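PDB 5N5S: ALDH21) from Physcomitrella patens subsp. patens, which probably oxidises D-glyceraldehyde 3-phosphate to 3-phosphoglycerate with NADP(+) and water, as a non-phosphorylating member of the aldehyde dehydrogenase family. Local coordinates for residues L260-G265 against K281-L286; T399-V404 against V419-K424. All coordinates share one frame; numbering follows the deposited sequence.

Contact 1 of 2, residues L260-G265 against K281-L286; sequences LLTFTG and KVVMEL. With NAP (NADP nicotinamide-adenine-dinucleotide phosphate), chain G.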
loop_
_atom_site.group_PDB
_atom_site.type_symbol
_atom_site.label_atom_id
_atom_site.label_comp_id
_atom_site.label_asym_id
_atom_site.label_seq_id
_atom_site.Cartn_x
_atom_site.Cartn_y
_atom_site.Cartn_z
ATOM N N LEU B 260 10.392 23.212 6.602
ATOM C CA LEU B 260 10.401 22.915 5.180
ATOM C C LEU B 260 10.300 24.189 4.350
ATOM O O LEU B 260 9.552 25.107 4.697
ATOM C CB LEU B 260 9.257 21.934 4.812
ATOM C CG LEU B 260 8.964 21.692 3.310
ATOM C CD1 LEU B 260 9.912 20.664 2.707
ATOM C CD2 LEU B 260 7.541 21.265 3.096
ATOM N N LEU B 261 11.055 24.223 3.254
ATOM C CA LEU B 261 11.005 25.255 2.240
ATOM C C LEU B 261 10.535 24.570 0.945
ATOM O O LEU B 261 11.160 23.611 0.477
ATOM C CB LEU B 261 12.379 25.945 2.031
ATOM C CG LEU B 261 12.561 26.766 0.726
ATOM C CD1 LEU B 261 11.661 28.014 0.703
ATOM C CD2 LEU B 261 14.006 27.154 0.527
ATOM N N THR B 262 9.414 25.030 0.404
ATOM C CA THR B 262 8.902 24.514 -0.865
ATOM C C THR B 262 8.917 25.672 -1.859
ATOM O O THR B 262 8.245 26.687 -1.663
ATOM C CB THR B 262 7.580 23.713 -0.723
ATOM O OG1 THR B 262 7.136 23.304 -2.016
ATOM C CG2 THR B 262 6.476 24.457 0.024
ATOM N N PHE B 263 9.767 25.540 -2.876
ATOM C CA PHE B 263 9.962 26.553 -3.903
ATOM C C PHE B 263 9.580 26.085 -5.290
ATOM O O PHE B 263 9.953 24.985 -5.710
ATOM C CB PHE B 263 11.426 27.036 -3.886
ATOM C CG PHE B 263 11.825 28.006 -4.978
ATOM C CD1 PHE B 263 11.657 29.378 -4.813
ATOM C CD2 PHE B 263 12.384 27.551 -6.166
ATOM C CE1 PHE B 263 12.034 30.275 -5.818
ATOM C CE2 PHE B 263 12.754 28.454 -7.171
ATOM C CZ PHE B 263 12.585 29.808 -6.982
ATOM N N THR B 264 8.885 26.966 -6.024
ATOM C CA THR B 264 8.508 26.797 -7.426
ATOM C C THR B 264 8.976 28.063 -8.133
ATOM O O THR B 264 8.556 29.168 -7.777
ATOM C CB THR B 264 7.018 26.451 -7.600
ATOM O OG1 THR B 264 6.732 25.248 -6.889
ATOM C CG2 THR B 264 6.645 26.214 -9.053
ATOM N N GLY B 265 9.907 27.895 -9.059
ATOM C CA GLY B 265 10.493 29.011 -9.789
ATOM C C GLY B 265 11.691 28.608 -10.618
ATOM O O GLY B 265 11.836 27.428 -10.949
ATOM N N LYS B 281 14.108 20.832 5.435
ATOM C CA LYS B 281 13.912 20.027 4.246
ATOM C C LYS B 281 13.578 20.987 3.092
ATOM O O LYS B 281 13.099 22.101 3.319
ATOM C CB LYS B 281 12.833 18.939 4.436
ATOM C CG LYS B 281 13.291 17.777 5.315
ATOM C CD LYS B 281 12.339 16.574 5.266
ATOM C CE LYS B 281 12.620 15.598 6.392
ATOM N NZ LYS B 281 11.885 14.319 6.228
ATOM N N VAL B 282 13.883 20.567 1.865
ATOM C CA VAL B 282 13.689 21.375 0.667
ATOM C C VAL B 282 12.957 20.578 -0.433
ATOM O O VAL B 282 13.195 19.378 -0.607
ATOM C CB VAL B 282 15.075 21.949 0.232
ATOM C CG1 VAL B 282 15.227 22.076 -1.275
ATOM C CG2 VAL B 282 15.368 23.272 0.927
ATOM N N VAL B 283 12.026 21.265 -1.121
ATOM C CA VAL B 283 11.257 20.804 -2.277
ATOM C C VAL B 283 11.549 21.849 -3.351
ATOM O O VAL B 283 11.370 23.050 -3.095
ATOM C CB VAL B 283 9.731 20.680 -1.984
ATOM C CG1 VAL B 283 8.945 20.304 -3.249
ATOM C CG2 VAL B 283 9.463 19.670 -0.874
ATOM N N MET B 284 12.039 21.407 -4.525
ATOM C CA MET B 284 12.408 22.274 -5.653
ATOM C C MET B 284 11.678 21.934 -6.941
ATOM O O MET B 284 11.947 20.900 -7.551
ATOM C CB MET B 284 13.936 22.275 -5.889
ATOM C CG MET B 284 14.723 22.989 -4.814
ATOM S SD MET B 284 14.503 24.764 -4.900
ATOM C CE MET B 284 14.634 25.199 -3.156
ATOM N N GLU B 285 10.768 22.816 -7.367
ATOM C CA GLU B 285 10.025 22.687 -8.622
ATOM C C GLU B 285 10.584 23.773 -9.542
ATOM O O GLU B 285 10.204 24.938 -9.426
ATOM C CB GLU B 285 8.508 22.858 -8.375
ATOM C CG GLU B 285 7.830 21.651 -7.733
ATOM C CD GLU B 285 7.767 20.382 -8.572
ATOM O OE1 GLU B 285 7.746 19.281 -7.979
ATOM O OE2 GLU B 285 7.774 20.480 -9.819
ATOM N N LEU B 286 11.557 23.414 -10.392
ATOM C CA LEU B 286 12.263 24.392 -11.235
ATOM C C LEU B 286 11.942 24.263 -12.737
ATOM O O LEU B 286 10.942 23.640 -13.088
ATOM C CB LEU B 286 13.782 24.348 -10.950
ATOM C CG LEU B 286 14.154 24.177 -9.459
ATOM C CD1 LEU B 286 15.521 23.666 -9.298
ATOM C CD2 LEU B 286 13.983 25.454 -8.675
HETATM P PA NAP G . 11.684 33.219 -10.310
HETATM O O1A NAP G . 12.857 32.413 -9.892
HETATM O O2A NAP G . 12.048 34.585 -10.902
HETATM O O5B NAP G . 10.752 33.575 -9.059
HETATM C C5B NAP G . 9.905 32.678 -8.314
HETATM C C4B NAP G . 9.658 33.290 -6.955
HETATM O O4B NAP G . 10.904 33.399 -6.226
HETATM C C3B NAP G . 9.030 34.687 -6.928
HETATM O O3B NAP G . 8.037 34.744 -5.907
HETATM C C2B NAP G . 10.221 35.594 -6.625
HETATM O O2B NAP G . 9.917 36.902 -6.095
HETATM C C1B NAP G . 11.018 34.702 -5.683
HETATM N N9A NAP G . 12.426 34.969 -5.393
HETATM C C8A NAP G . 13.427 35.231 -6.292
HETATM N N7A NAP G . 14.612 35.360 -5.749
HETATM C C5A NAP G . 14.379 35.166 -4.396
HETATM C C6A NAP G . 15.236 35.153 -3.273
HETATM N N6A NAP G . 16.557 35.320 -3.348
HETATM N N1A NAP G . 14.680 34.925 -2.058
HETATM C C2A NAP G . 13.359 34.720 -1.982
HETATM N N3A NAP G . 12.454 34.704 -2.969
HETATM C C4A NAP G . 13.033 34.933 -4.160
HETATM O O3 NAP G . 10.639 32.603 -11.351
HETATM P PN NAP G . 9.406 33.179 -12.194
HETATM O O1N NAP G . 9.917 34.103 -13.231
HETATM O O2N NAP G . 8.364 33.660 -11.262
HETATM O O5D NAP G . 8.913 31.838 -12.908
HETATM C C5D NAP G . 9.605 31.289 -14.058
HETATM C C4D NAP G . 10.401 30.047 -13.716
HETATM O O4D NAP G . 9.597 29.150 -12.912
HETATM C C3D NAP G . 10.820 29.208 -14.920
HETATM O O3D NAP G . 12.142 28.696 -14.778
HETATM C C2D NAP G . 9.766 28.103 -14.907
HETATM O O2D NAP G . 10.110 26.909 -15.595
HETATM C C1D NAP G . 9.705 27.820 -13.379
HETATM N N1N NAP G . 8.428 27.075 -13.020
HETATM C C2N NAP G . 8.495 25.771 -12.483
HETATM C C3N NAP G . 7.317 25.068 -12.289
HETATM C C7N NAP G . 7.234 23.619 -11.850
HETATM O O7N NAP G . 6.120 23.129 -11.560
HETATM N N7N NAP G . 8.370 22.921 -11.748
HETATM C C4N NAP G . 6.108 25.685 -12.615
HETATM C C5N NAP G . 6.082 26.970 -13.133
HETATM C C6N NAP G . 7.250 27.650 -13.321
HETATM P P2B NAP G . 9.504 38.184 -6.961
HETATM O O1X NAP G . 9.063 37.879 -8.373
HETATM O O2X NAP G . 10.715 39.145 -6.885
HETATM O O3X NAP G . 8.370 38.709 -6.081
#
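A Rossmann-type beta-alpha-beta unit brings Leu260-Thr264 and Lys281-Glu285 together as adjacent parallel strands, with helix 267-276 forming the crossover. Their axes diverge by just 7°. A staggered ladder joins the backbones: Leu261 N to Lys281 O, Val283 N to Leu261 O, Phe263 N to Val283 O, Glu285 N to Phe263 O and Gly265 N to Glu285 O, all between 2.8 and 3.0 Å.

Leu261 and Phe263 turn to the sheet face covered by the crossover helix, where Met273 touches both. With Phe263 CG anti to its own backbone N (chi1 175°), the ring meets neighbours from both the second strand and the cofactor. The bent chain of Met284 carries SD to 3.7 Å from Phe263 CD2, a Met-aromatic contact that is oblique, since the sulfur stands 62° off the ring normal. Leu286 CD2 instead comes in at the ring edge, in plane, 3.6 Å from Phe263 CE2. Also near the ring plane is the adenosine-ribose oxygen O4B of NADP, 3.3 Å from Phe263 CE1.

This is the cofactor-facing end of the Rossmann sheet, and on the opposite face Thr264 and Glu285 also reach the cofactor. Leu260 packs on Val283 there, while Thr262 and Thr264 lie alongside Val283 and Glu285; both threonine hydroxyls are satisfied by Lys198 NZ. Thr264 CG2 sits over the face of the nicotinamide ring, 3.5 Å from its C3N. At the end of the ladder the carboxamide nitrogen makes two bonds: NADP N7N donates to Glu285 OE2 at 3.2 Å and to Leu286 O at 3.0 Å. Glu285 is the predicted active-site residue, and the bend in its chain at chi2 helps place the carboxylate beside the carboxamide; the Glu285 side chain also touches that of Tyr481, a succinate-binding residue.

Contact 2 of 2, residues T399-V404 against V419-K424; sequences TVIEDV and VVLLYK
Val419 and Thr399 open a parallel pairing within the beta-alpha-beta unit formed by strand 395-402, helix 409-412 and strand 419-425, in the larger mixed sheet of this aldehyde dehydrogenase. The short strand axes cross at -30°, in keeping with the usual twist of a beta sheet. Val419 CG1 meets Ile401 CD1 at 3.8 Å, the two side chains running obliquely past each other beneath helix 365-380, whose Val375 touches both. Val420 contributes mainly backbone: its N donates to Thr399 O at 2.9 Å and its O accepts from Ile401 N at 3.0 Å. Leu421 faces the same side as Val419, and its CG lies 4.1 Å from Val404 CB, the side chains crossing at about a right angle.

On the other face Leu422 CD1 approaches Val400 CG1 at 4.2 Å, near helix 333-345. Leu422 N bonds to Ile401 O from above the carbonyl plane, 37° out of it, whereas Leu422 O takes Asp403 N end-on at 3.0 Å. Glu402 OE1 is held outside the pair by Tyr333 OH and by a salt bridge to Lys337, and Asp403 OD2 by a salt bridge to Lys384.

Tyr423 closes the contact. Its CG is anti to the carbonyl carbon (chi1 -57°), which swings the ring toward the turn after strand 395-402. The ring also meets that of Tyr327, on neighbouring strand 323-329, with the planes nearly parallel. A phenylalanine in place of Tyr423 would probably leave the carbonyl of Val404 without its hydroxyl donor and hold that turn less firmly. Val404 O lies in the ring plane at the edge, and Tyr423 OH donates to it at 2.7 Å.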
loop_
_atom_site.group_PDB
_atom_site.type_symbol
_atom_site.label_atom_id
_atom_site.label_comp_id
_atom_site.label_asym_id
_atom_site.label_seq_id
_atom_site.Cartn_x
_atom_site.Cartn_y
_atom_site.Cartn_z
ATOM N N THR B 399 6.950 31.275 -32.917
ATOM C CA THR B 399 8.144 30.964 -33.694
ATOM C C THR B 399 8.470 29.472 -33.761
ATOM O O THR B 399 8.348 28.761 -32.761
ATOM C CB THR B 399 9.318 31.778 -33.108
ATOM O OG1 THR B 399 8.917 33.139 -32.947
ATOM C CG2 THR B 399 10.570 31.721 -33.952
ATOM N N VAL B 400 8.906 29.015 -34.950
ATOM C CA VAL B 400 9.364 27.647 -35.202
ATOM C C VAL B 400 10.736 27.760 -35.900
ATOM O O VAL B 400 10.828 28.344 -36.984
ATOM C CB VAL B 400 8.348 26.773 -35.994
ATOM C CG1 VAL B 400 8.909 25.379 -36.260
ATOM C CG2 VAL B 400 7.012 26.670 -35.269
ATOM N N ILE B 401 11.805 27.259 -35.241
ATOM C CA ILE B 401 13.173 27.299 -35.781
ATOM C C ILE B 401 13.726 25.884 -35.946
ATOM O O ILE B 401 13.769 25.101 -34.997
ATOM C CB ILE B 401 14.173 28.241 -35.040
ATOM C CG1 ILE B 401 13.466 29.415 -34.305
ATOM C CG2 ILE B 401 15.246 28.744 -36.028
ATOM C CD1 ILE B 401 14.300 30.150 -33.233
ATOM N N GLU B 402 14.171 25.585 -37.164
ATOM C CA GLU B 402 14.686 24.294 -37.591
ATOM C C GLU B 402 16.210 24.172 -37.442
ATOM O O GLU B 402 16.939 25.110 -37.762
ATOM C CB GLU B 402 14.253 24.070 -39.046
ATOM C CG GLU B 402 14.487 22.680 -39.592
ATOM C CD GLU B 402 14.235 22.580 -41.085
ATOM O OE1 GLU B 402 13.204 21.985 -41.470
ATOM O OE2 GLU B 402 15.052 23.115 -41.869
ATOM N N ASP B 403 16.674 22.996 -36.967
ATOM C CA ASP B 403 18.076 22.571 -36.809
ATOM C C ASP B 403 18.990 23.598 -36.081
ATOM O O ASP B 403 20.081 23.925 -36.559
ATOM C CB ASP B 403 18.672 22.156 -38.179
ATOM C CG ASP B 403 17.844 21.148 -38.978
ATOM O OD1 ASP B 403 17.278 20.209 -38.362
ATOM O OD2 ASP B 403 17.786 21.282 -40.219
ATOM N N VAL B 404 18.550 24.062 -34.902
ATOM C CA VAL B 404 19.302 25.005 -34.067
ATOM C C VAL B 404 20.436 24.241 -33.342
ATOM O O VAL B 404 20.149 23.232 -32.703
ATOM C CB VAL B 404 18.352 25.770 -33.099
ATOM C CG1 VAL B 404 19.112 26.452 -31.965
ATOM C CG2 VAL B 404 17.506 26.781 -33.862
ATOM N N VAL B 419 8.388 29.699 -28.730
ATOM C CA VAL B 419 9.439 29.221 -29.636
ATOM C C VAL B 419 9.518 27.681 -29.556
ATOM O O VAL B 419 9.614 27.119 -28.461
ATOM C CB VAL B 419 10.822 29.887 -29.325
ATOM C CG1 VAL B 419 11.895 29.444 -30.316
ATOM C CG2 VAL B 419 10.724 31.413 -29.285
ATOM N N VAL B 420 9.467 27.010 -30.717
ATOM C CA VAL B 420 9.578 25.554 -30.816
ATOM C C VAL B 420 10.751 25.247 -31.743
ATOM O O VAL B 420 10.838 25.810 -32.825
ATOM C CB VAL B 420 8.257 24.855 -31.251
ATOM C CG1 VAL B 420 8.453 23.351 -31.453
ATOM C CG2 VAL B 420 7.158 25.101 -30.229
ATOM N N LEU B 421 11.665 24.386 -31.289
ATOM C CA LEU B 421 12.847 23.975 -32.033
ATOM C C LEU B 421 12.591 22.631 -32.713
ATOM O O LEU B 421 12.450 21.610 -32.030
ATOM C CB LEU B 421 14.039 23.901 -31.073
ATOM C CG LEU B 421 14.971 25.113 -30.963
ATOM C CD1 LEU B 421 14.223 26.437 -30.816
ATOM C CD2 LEU B 421 15.884 24.946 -29.787
ATOM N N LEU B 422 12.487 22.651 -34.062
ATOM C CA LEU B 422 12.211 21.483 -34.903
ATOM C C LEU B 422 13.472 20.724 -35.308
ATOM O O LEU B 422 14.449 21.320 -35.777
ATOM C CB LEU B 422 11.452 21.884 -36.179
ATOM C CG LEU B 422 10.157 21.127 -36.537
ATOM C CD1 LEU B 422 9.643 21.569 -37.888
ATOM C CD2 LEU B 422 10.322 19.613 -36.549
ATOM N N TYR B 423 13.422 19.398 -35.152
ATOM C CA TYR B 423 14.502 18.491 -35.526
ATOM C C TYR B 423 13.953 17.213 -36.166
ATOM O O TYR B 423 12.843 16.770 -35.847
ATOM C CB TYR B 423 15.382 18.135 -34.317
ATOM C CG TYR B 423 16.010 19.314 -33.600
ATOM C CD1 TYR B 423 17.188 19.894 -34.064
ATOM C CD2 TYR B 423 15.440 19.837 -32.444
ATOM C CE1 TYR B 423 17.770 20.976 -33.407
ATOM C CE2 TYR B 423 16.023 20.907 -31.768
ATOM C CZ TYR B 423 17.191 21.470 -32.249
ATOM O OH TYR B 423 17.753 22.534 -31.590
ATOM N N LYS B 424 14.750 16.632 -37.072
ATOM C CA LYS B 424 14.474 15.376 -37.762
ATOM C C LYS B 424 15.363 14.285 -37.151
ATOM O O LYS B 424 16.524 14.548 -36.854
ATOM C CB LYS B 424 14.821 15.532 -39.263
ATOM C CG LYS B 424 14.355 14.388 -40.161
ATOM C CD LYS B 424 15.162 14.304 -41.467
ATOM C CE LYS B 424 14.488 14.964 -42.653
ATOM N NZ LYS B 424 15.354 14.971 -43.868
#

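How the contacts relate
The two contacts follow one another along the chain and do not touch: their centres are about 31 Å apart and their nearest atoms about 16 Å. Both pair parallel strands of a beta-alpha-beta unit, but in different sheets. Contact 1 holds NADP directly, and its centre lies about 11 Å from the centre of the chain; that of contact 2 lies about 25 Å from it, and its segments do not touch NADP. Its link to the site is indirect: Glu414, in the chain between its two strands, hydrogen-bonds NADP, with its side chain about 10 Å from that of Val419. The side chain of Val420 is likewise about 10 Å from that of Tyr314, a succinate-binding residue.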